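Local structure of endoglucanase, family GH5 (Zobellia galactanivorans, 6GL2) at residues 215-229 / 263-277. The protein hydrolyses hemicelluloses, probably by cutting beta-glucosidic bonds inside chains such as mixed-linked glucan. Sequence-based numbering, arbitrary orientation.
Sequences VPNGDKNVIVSVHSY and FIVEDNRAVVMGEWG
Parallel strands 222-227 and 271-276 are joined by backbone bonds on both sides of Val224, whose N donates to Ala270 O (2.9 Å) and whose O accepts from Val272 N (2.9 Å). Val224 sets CG1 over the centre of the Phe263 ring, 3.6 Å from its centroid. Having CG1 anti to the backbone N (chi1 175°) leaves CG2 for Phe263 CD1 and Arg269 CB, so both branches of the valine are used. These are the sixth and seventh strands of a TIM barrel, linked by helix 246-266, whose end supplies Phe263: a beta-alpha-beta crossover. At the N-terminal end Arg269, bent at chi2 (-79°), offers NH1 to Asp219 O (2.7 Å) and Val222 O (3.0 Å), both near the guanidinium plane, while Val215 CG1 covers one face. An alanine in place of Arg269 is likely to cost both carbonyls their shared guanidinium donor, leaving them Val222 N and a water respectively, and the Asp219-Val222 beta turn less firmly held. At the other end Glu275 lays CG over the His227 ring, its carboxylate stacked 19° from the ring plane. Tyr229 OH donates to Glu275 OE1 (2.7 Å), Arg63 salt-bridges OE2, and Glu152 hydrogen-bonds His227 ND1; Glu275 probably occupies the nucleophile position of family 5.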
ATOM      1  N   VAL A 215      -5.613  16.286  -0.089  1.00 12.69           N
ATOM      2  CA  VAL A 215      -4.539  16.045  -1.047  1.00 13.49           C
ATOM      3  C   VAL A 215      -3.618  17.277  -1.056  1.00 14.13           C
ATOM      4  O   VAL A 215      -4.068  18.422  -1.327  1.00 14.17           O
ATOM      5  CB  VAL A 215      -5.073  15.849  -2.485  1.00 13.82           C
ATOM      6  CG1 VAL A 215      -3.943  15.732  -3.490  1.00 15.45           C
ATOM      7  CG2 VAL A 215      -5.953  14.612  -2.536  1.00 16.92           C
ATOM      8  N   PRO A 216      -2.338  17.141  -0.702  1.00 14.20           N
ATOM      9  CA  PRO A 216      -1.429  18.257  -0.679  1.00 13.70           C
ATOM     10  C   PRO A 216      -1.431  19.022  -1.976  1.00 13.48           C
ATOM     11  O   PRO A 216      -1.286  18.459  -3.067  1.00 14.28           O
ATOM     12  CB  PRO A 216      -0.060  17.603  -0.413  1.00 14.68           C
ATOM     13  CG  PRO A 216      -0.404  16.376   0.336  1.00 14.68           C
ATOM     14  CD  PRO A 216      -1.679  15.874  -0.251  1.00 14.72           C
ATOM     15  N   ASN A 217      -1.742  20.316  -1.832  1.00 15.26           N
ATOM     16  CA  ASN A 217      -1.708  21.248  -2.961  1.00 15.50           C
ATOM     17  C   ASN A 217      -2.736  20.997  -4.044  1.00 15.32           C
ATOM     18  O   ASN A 217      -2.615  21.538  -5.165  1.00 17.28           O
ATOM     19  CB  ASN A 217      -0.321  21.315  -3.551  1.00 16.53           C
ATOM     20  CG  ASN A 217       0.756  21.368  -2.492  1.00 17.21           C
ATOM     21  OD1 ASN A 217       0.714  22.197  -1.627  1.00 17.70           O
ATOM     22  ND2 ASN A 217       1.771  20.492  -2.607  1.00 17.18           N
ATOM     23  N   GLY A 218      -3.687  20.113  -3.797  1.00 14.35           N
ATOM     24  CA  GLY A 218      -4.515  19.633  -4.874  1.00 15.64           C
ATOM     25  C   GLY A 218      -3.821  18.905  -6.020  1.00 14.09           C
ATOM     26  O   GLY A 218      -4.321  18.750  -7.129  1.00 17.36           O
ATOM     27  N   ASP A 219      -2.614  18.398  -5.712  1.00 13.52           N
ATOM     28  CA  ASP A 219      -1.721  17.782  -6.680  1.00 13.46           C
ATOM     29  C   ASP A 219      -2.465  16.802  -7.566  1.00 12.75           C
ATOM     30  O   ASP A 219      -3.055  15.824  -7.100  1.00 13.33           O
ATOM     31  CB  ASP A 219      -0.613  17.090  -5.901  1.00 14.34           C
ATOM     32  CG  ASP A 219       0.509  16.542  -6.765  1.00 13.83           C
ATOM     33  OD1 ASP A 219       0.292  15.812  -7.741  1.00 15.29           O
ATOM     34  OD2 ASP A 219       1.701  16.928  -6.425  1.00 15.65           O
ATOM     35  N   LYS A 220      -2.465  17.071  -8.872  1.00 14.51           N
ATOM     36  CA  LYS A 220      -3.268  16.319  -9.751  1.00 15.44           C
ATOM     37  C   LYS A 220      -2.771  14.898  -9.998  1.00 14.30           C
ATOM     38  O   LYS A 220      -3.488  14.106 -10.501  1.00 15.09           O
ATOM     39  CB  LYS A 220      -3.411  17.046 -11.085  1.00 18.33           C
ATOM     40  CG  LYS A 220      -2.208  17.003 -11.947  1.00 21.59           C
ATOM     41  CD  LYS A 220      -2.477  17.682 -13.324  1.00 27.92           C
ATOM     42  CE  LYS A 220      -1.189  17.965 -14.066  1.00 33.89           C
ATOM     43  NZ  LYS A 220      -0.436  16.739 -14.485  1.00 39.04           N
ATOM     44  N   ASN A 221      -1.530  14.618  -9.604  1.00 12.55           N
ATOM     45  CA  ASN A 221      -0.928  13.280  -9.734  1.00 12.20           C
ATOM     46  C   ASN A 221      -0.911  12.511  -8.437  1.00 13.36           C
ATOM     47  O   ASN A 221      -0.191  11.478  -8.371  1.00 12.59           O
ATOM     48  CB  ASN A 221       0.429  13.416 -10.395  1.00 13.19           C
ATOM     49  CG  ASN A 221       0.284  13.735 -11.880  1.00 12.36           C
ATOM     50  OD1 ASN A 221      -0.386  13.022 -12.612  1.00 16.41           O
ATOM     51  ND2 ASN A 221       0.947  14.792 -12.293  1.00 15.29           N
ATOM     52  N   VAL A 222      -1.768  12.846  -7.518  1.00 11.92           N
ATOM     53  CA  VAL A 222      -2.005  12.096  -6.311  1.00 11.41           C
ATOM     54  C   VAL A 222      -3.149  11.188  -6.459  1.00 10.89           C
ATOM     55  O   VAL A 222      -4.250  11.565  -6.977  1.00 11.69           O
ATOM     56  CB  VAL A 222      -2.180  12.996  -5.101  1.00 11.00           C
ATOM     57  CG1 VAL A 222      -2.774  12.167  -3.913  1.00 11.81           C
ATOM     58  CG2 VAL A 222      -0.783  13.557  -4.704  1.00 11.66           C
ATOM     59  N   ILE A 223      -2.981   9.901  -6.151  1.00 10.46           N
ATOM     60  CA  ILE A 223      -3.950   8.811  -6.039  1.00  9.67           C
ATOM     61  C   ILE A 223      -4.271   8.532  -4.581  1.00  9.89           C
ATOM     62  O   ILE A 223      -3.384   8.605  -3.730  1.00 10.01           O
ATOM     63  CB  ILE A 223      -3.365   7.533  -6.714  1.00 10.56           C
ATOM     64  CG1 ILE A 223      -3.006   7.760  -8.181  1.00 11.19           C
ATOM     65  CG2 ILE A 223      -4.171   6.291  -6.491  1.00  9.77           C
ATOM     66  CD1 ILE A 223      -2.066   6.668  -8.755  1.00 12.64           C
ATOM     67  N   VAL A 224      -5.546   8.223  -4.268  1.00  9.93           N
ATOM     68  CA  VAL A 224      -5.899   7.917  -2.909  1.00 10.58           C
ATOM     69  C   VAL A 224      -5.547   6.470  -2.622  1.00  9.81           C
ATOM     70  O   VAL A 224      -5.710   5.558  -3.389  1.00 10.70           O
ATOM     71  CB  VAL A 224      -7.418   8.077  -2.754  1.00 11.04           C
ATOM     72  CG1 VAL A 224      -7.896   7.644  -1.373  1.00 13.96           C
ATOM     73  CG2 VAL A 224      -7.818   9.546  -3.066  1.00 12.62           C
ATOM     74  N   SER A 225      -4.967   6.257  -1.439  1.00 10.29           N
ATOM     75  CA  SER A 225      -4.674   4.930  -0.858  1.00 10.58           C
ATOM     76  C   SER A 225      -5.572   4.635   0.338  1.00 10.42           C
ATOM     77  O   SER A 225      -5.572   5.416   1.318  1.00 10.22           O
ATOM     78  CB  SER A 225      -3.183   4.874  -0.378  1.00 11.34           C
ATOM     79  OG  SER A 225      -2.965   3.638   0.240  1.00 12.38           O
ATOM     80  N   VAL A 226      -6.309   3.548   0.304  1.00  9.05           N
ATOM     81  CA  VAL A 226      -7.053   3.028   1.442  1.00  9.63           C
ATOM     82  C   VAL A 226      -6.814   1.548   1.498  1.00  9.18           C
ATOM     83  O   VAL A 226      -6.423   0.916   0.482  1.00  9.55           O
ATOM     84  CB  VAL A 226      -8.572   3.340   1.406  1.00 10.38           C
ATOM     85  CG1 VAL A 226      -8.782   4.842   1.607  1.00 11.56           C
ATOM     86  CG2 VAL A 226      -9.193   2.824   0.138  1.00 12.52           C
ATOM     87  N   HIS A 227      -6.969   0.986   2.672  1.00  9.45           N
ATOM     88  CA  HIS A 227      -6.923  -0.427   2.906  1.00  9.12           C
ATOM     89  C   HIS A 227      -8.266  -0.822   3.496  1.00 10.33           C
ATOM     90  O   HIS A 227      -8.747  -0.154   4.427  1.00 13.37           O
ATOM     91  CB  HIS A 227      -5.815  -0.775   3.884  1.00  9.42           C
ATOM     92  CG  HIS A 227      -4.414  -0.346   3.437  1.00  8.54           C
ATOM     93  ND1 HIS A 227      -3.342  -0.436   4.244  1.00  9.14           N
ATOM     94  CD2 HIS A 227      -4.002   0.102   2.250  1.00  8.98           C
ATOM     95  CE1 HIS A 227      -2.260   0.027   3.536  1.00  8.64           C
ATOM     96  NE2 HIS A 227      -2.630   0.306   2.347  1.00  8.77           N
ATOM     97  N   SER A 228      -8.830  -1.939   3.099  1.00 10.61           N
ATOM     98  CA  SER A 228     -10.146  -2.401   3.635  1.00 10.33           C
ATOM     99  C   SER A 228     -10.236  -3.909   3.627  1.00  9.52           C
ATOM    100  O   SER A 228     -10.516  -4.505   2.593  1.00 10.98           O
ATOM    101  CB  SER A 228     -11.238  -1.814   2.815  1.00 10.14           C
ATOM    102  OG  SER A 228     -12.464  -2.148   3.592  1.00 14.23           O
ATOM    103  N   TYR A 229      -9.902  -4.475   4.757  1.00  9.69           N
ATOM    104  CA  TYR A 229      -9.988  -5.895   4.949  1.00  9.96           C
ATOM    105  C   TYR A 229     -11.450  -6.315   5.318  1.00 10.46           C
ATOM    106  O   TYR A 229     -11.709  -6.763   6.397  1.00 12.30           O
ATOM    107  CB  TYR A 229      -9.043  -6.387   5.974  1.00  9.56           C
ATOM    108  CG  TYR A 229      -7.533  -6.291   5.652  1.00  9.57           C
ATOM    109  CD1 TYR A 229      -6.846  -5.099   5.821  1.00 11.03           C
ATOM    110  CD2 TYR A 229      -6.851  -7.363   5.111  1.00 10.12           C
ATOM    111  CE1 TYR A 229      -5.493  -5.045   5.581  1.00 10.71           C
ATOM    112  CE2 TYR A 229      -5.491  -7.289   4.849  1.00  9.14           C
ATOM    113  CZ  TYR A 229      -4.850  -6.158   5.067  1.00  9.85           C
ATOM    114  OH  TYR A 229      -3.466  -6.177   4.823  1.00 10.09           O
ATOM    115  N   PHE A 263     -14.389   9.437  -3.081  1.00 14.64           N
ATOM    116  CA  PHE A 263     -13.163   9.764  -3.807  1.00 13.56           C
ATOM    117  C   PHE A 263     -13.342   9.904  -5.312  1.00 12.58           C
ATOM    118  O   PHE A 263     -12.812  10.830  -5.888  1.00 14.40           O
ATOM    119  CB  PHE A 263     -12.056   8.766  -3.481  1.00 14.00           C
ATOM    120  CG  PHE A 263     -11.697   8.748  -2.008  1.00 13.98           C
ATOM    121  CD1 PHE A 263     -11.182   9.878  -1.440  1.00 14.34           C
ATOM    122  CD2 PHE A 263     -11.777   7.613  -1.213  1.00 14.61           C
ATOM    123  CE1 PHE A 263     -10.816   9.857  -0.106  1.00 15.17           C
ATOM    124  CE2 PHE A 263     -11.350   7.600   0.131  1.00 15.43           C
ATOM    125  CZ  PHE A 263     -10.899   8.747   0.665  1.00 15.18           C
ATOM    126  N   ILE A 264     -13.925   8.907  -5.911  1.00 14.46           N
ATOM    127  CA  ILE A 264     -14.047   8.863  -7.342  1.00 13.51           C
ATOM    128  C   ILE A 264     -15.088   9.875  -7.882  1.00 16.33           C
ATOM    129  O   ILE A 264     -14.794  10.619  -8.836  1.00 17.15           O
ATOM    130  CB  ILE A 264     -14.397   7.439  -7.863  1.00 14.67           C
ATOM    131  CG1 ILE A 264     -13.271   6.424  -7.437  1.00 14.35           C
ATOM    132  CG2 ILE A 264     -14.649   7.484  -9.404  1.00 15.82           C
ATOM    133  CD1 ILE A 264     -13.510   4.982  -7.675  1.00 15.46           C
ATOM    134  N   VAL A 265     -16.252   9.855  -7.272  1.00 16.47           N
ATOM    135  CA  VAL A 265     -17.384  10.743  -7.733  1.00 18.33           C
ATOM    136  C   VAL A 265     -17.175  12.127  -7.112  1.00 16.91           C
ATOM    137  O   VAL A 265     -16.883  13.088  -7.836  1.00 23.57           O
ATOM    138  CB  VAL A 265     -18.733  10.108  -7.401  1.00 17.58           C
ATOM    139  CG1 VAL A 265     -19.889  11.092  -7.727  1.00 19.17           C
ATOM    140  CG2 VAL A 265     -18.896   8.764  -8.053  1.00 19.17           C
ATOM    141  N   GLU A 266     -17.274  12.278  -5.821  1.00 17.88           N
ATOM    142  CA  GLU A 266     -17.200  13.619  -5.264  1.00 20.82           C
ATOM    143  C   GLU A 266     -15.848  14.322  -5.491  1.00 21.01           C
ATOM    144  O   GLU A 266     -15.794  15.506  -5.820  1.00 24.45           O
ATOM    145  CB  GLU A 266     -17.584  13.612  -3.789  1.00 21.62           C
ATOM    146  CG  GLU A 266     -17.448  14.949  -3.060  1.00 29.68           C
ATOM    147  CD  GLU A 266     -17.264  14.798  -1.547  1.00 38.10           C
ATOM    148  OE1 GLU A 266     -18.166  14.145  -0.921  1.00 44.16           O
ATOM    149  OE2 GLU A 266     -16.200  15.304  -1.018  1.00 44.48           O
ATOM    150  N   ASP A 267     -14.720  13.610  -5.291  1.00 19.93           N
ATOM    151  CA  ASP A 267     -13.389  14.247  -5.263  1.00 19.51           C
ATOM    152  C   ASP A 267     -12.658  14.169  -6.617  1.00 16.78           C
ATOM    153  O   ASP A 267     -11.578  14.777  -6.768  1.00 18.99           O
ATOM    154  CB  ASP A 267     -12.493  13.607  -4.200  1.00 21.61           C
ATOM    155  CG  ASP A 267     -12.932  13.831  -2.690  1.00 22.88           C
ATOM    156  OD1 ASP A 267     -13.774  14.663  -2.373  1.00 29.06           O
ATOM    157  OD2 ASP A 267     -12.346  13.156  -1.800  1.00 29.88           O
ATOM    158  N   ASN A 268     -13.185  13.450  -7.597  1.00 16.82           N
ATOM    159  CA  ASN A 268     -12.515  13.177  -8.866  1.00 18.62           C
ATOM    160  C   ASN A 268     -11.085  12.650  -8.732  1.00 16.25           C
ATOM    161  O   ASN A 268     -10.147  13.218  -9.312  1.00 16.59           O
ATOM    162  CB  ASN A 268     -12.544  14.441  -9.773  1.00 19.75           C
ATOM    163  CG  ASN A 268     -12.076  14.124 -11.201  1.00 24.14           C
ATOM    164  OD1 ASN A 268     -11.558  15.018 -11.916  1.00 29.96           O
ATOM    165  ND2 ASN A 268     -12.186  12.851 -11.621  1.00 25.66           N
ATOM    166  N   ARG A 269     -10.993  11.661  -7.832  1.00 13.98           N
ATOM    167  CA  ARG A 269      -9.711  11.008  -7.567  1.00 11.84           C
ATOM    168  C   ARG A 269      -9.799   9.540  -7.870  1.00 13.01           C
ATOM    169  O   ARG A 269     -10.807   8.896  -7.642  1.00 16.05           O
ATOM    170  CB  ARG A 269      -9.329  11.167  -6.140  1.00 13.59           C
ATOM    171  CG  ARG A 269      -9.048  12.553  -5.688  1.00 13.55           C
ATOM    172  CD  ARG A 269      -7.664  12.988  -6.124  1.00 14.80           C
ATOM    173  NE  ARG A 269      -7.423  14.407  -5.965  1.00 14.34           N
ATOM    174  CZ  ARG A 269      -6.366  15.022  -6.443  1.00 14.44           C
ATOM    175  NH1 ARG A 269      -5.340  14.336  -6.962  1.00 14.83           N
ATOM    176  NH2 ARG A 269      -6.283  16.331  -6.298  1.00 16.43           N
ATOM    177  N   ALA A 270      -8.669   8.923  -8.225  1.00 11.77           N
ATOM    178  CA  ALA A 270      -8.592   7.480  -8.398  1.00 12.12           C
ATOM    179  C   ALA A 270      -8.117   6.856  -7.063  1.00 11.21           C
ATOM    180  O   ALA A 270      -7.539   7.554  -6.260  1.00 11.68           O
ATOM    181  CB  ALA A 270      -7.568   7.172  -9.522  1.00 13.64           C
ATOM    182  N   VAL A 271      -8.482   5.604  -6.892  1.00  9.94           N
ATOM    183  CA  VAL A 271      -8.251   4.858  -5.677  1.00 10.70           C
ATOM    184  C   VAL A 271      -7.517   3.573  -5.963  1.00 10.01           C
ATOM    185  O   VAL A 271      -7.899   2.741  -6.785  1.00 10.94           O
ATOM    186  CB  VAL A 271      -9.572   4.558  -4.955  1.00 10.75           C
ATOM    187  CG1 VAL A 271      -9.328   3.855  -3.601  1.00 10.67           C
ATOM    188  CG2 VAL A 271     -10.341   5.901  -4.705  1.00 11.54           C
ATOM    189  N   VAL A 272      -6.483   3.346  -5.093  1.00  9.42           N
ATOM    190  CA  VAL A 272      -5.783   1.995  -5.019  1.00  9.81           C
ATOM    191  C   VAL A 272      -6.059   1.407  -3.651  1.00  9.23           C
ATOM    192  O   VAL A 272      -5.798   2.045  -2.634  1.00 10.08           O
ATOM    193  CB  VAL A 272      -4.302   2.194  -5.280  1.00  9.71           C
ATOM    194  CG1 VAL A 272      -3.591   0.862  -5.047  1.00 10.46           C
ATOM    195  CG2 VAL A 272      -4.012   2.623  -6.681  1.00 10.49           C
ATOM    196  N   MET A 273      -6.681   0.248  -3.663  1.00  8.37           N
ATOM    197  CA  MET A 273      -6.909  -0.544  -2.475  1.00  8.22           C
ATOM    198  C   MET A 273      -5.637  -1.333  -2.209  1.00  8.59           C
ATOM    199  O   MET A 273      -5.453  -2.433  -2.651  1.00  9.11           O
ATOM    200  CB  MET A 273      -8.061  -1.515  -2.646  1.00  8.88           C
ATOM    201  CG  MET A 273      -8.472  -2.166  -1.360  1.00  9.57           C
ATOM    202  SD  MET A 273      -9.309  -1.110  -0.203  1.00 12.06           S
ATOM    203  CE  MET A 273     -10.916  -0.961  -0.939  1.00 12.65           C
ATOM    204  N   GLY A 274      -4.712  -0.656  -1.534  1.00  8.82           N
ATOM    205  CA  GLY A 274      -3.308  -1.111  -1.512  1.00  9.52           C
ATOM    206  C   GLY A 274      -3.112  -2.306  -0.598  1.00  9.24           C
ATOM    207  O   GLY A 274      -2.092  -3.022  -0.765  1.00  7.97           O
ATOM    208  N   GLU A 275      -4.083  -2.633   0.245  1.00  8.05           N
ATOM    209  CA  GLU A 275      -4.155  -3.885   0.931  1.00  8.74           C
ATOM    210  C   GLU A 275      -5.593  -4.285   1.125  1.00  9.05           C
ATOM    211  O   GLU A 275      -6.465  -3.442   1.429  1.00  9.43           O
ATOM    212  CB  GLU A 275      -3.552  -3.861   2.368  1.00  8.48           C
ATOM    213  CG  GLU A 275      -2.088  -3.457   2.380  1.00  8.95           C
ATOM    214  CD  GLU A 275      -1.525  -3.359   3.786  1.00  9.34           C
ATOM    215  OE1 GLU A 275      -2.130  -3.823   4.764  1.00 10.56           O
ATOM    216  OE2 GLU A 275      -0.369  -2.805   3.906  1.00  9.96           O
ATOM    217  N   TRP A 276      -5.826  -5.592   1.036  1.00  8.22           N
ATOM    218  CA  TRP A 276      -7.061  -6.292   1.410  1.00  8.20           C
ATOM    219  C   TRP A 276      -6.731  -7.760   1.375  1.00  8.71           C
ATOM    220  O   TRP A 276      -5.607  -8.145   0.996  1.00  9.37           O
ATOM    221  CB  TRP A 276      -8.211  -5.973   0.429  1.00  8.52           C
ATOM    222  CG  TRP A 276      -7.966  -6.517  -0.913  1.00  8.95           C
ATOM    223  CD1 TRP A 276      -7.112  -6.014  -1.890  1.00  9.62           C
ATOM    224  CD2 TRP A 276      -8.492  -7.726  -1.462  1.00  9.76           C
ATOM    225  NE1 TRP A 276      -7.105  -6.832  -2.980  1.00  9.53           N
ATOM    226  CE2 TRP A 276      -7.940  -7.877  -2.785  1.00  9.38           C
ATOM    227  CE3 TRP A 276      -9.456  -8.610  -1.053  1.00  9.55           C
ATOM    228  CZ2 TRP A 276      -8.321  -8.934  -3.635  1.00  9.92           C
ATOM    229  CZ3 TRP A 276      -9.816  -9.698  -1.869  1.00  9.47           C
ATOM    230  CH2 TRP A 276      -9.291  -9.819  -3.171  1.00 10.03           C
ATOM    231  N   GLY A 277      -7.682  -8.607   1.775  1.00  8.62           N
ATOM    232  CA  GLY A 277      -7.582 -10.032   1.713  1.00  9.36           C
ATOM    233  C   GLY A 277      -8.112 -10.689   2.944  1.00 10.28           C
ATOM    234  O   GLY A 277      -8.752 -10.003   3.758  1.00 10.92           O
TER
HETATM  235  O   HOH W   1      -6.406  10.691  -8.416  1.00 12.82           O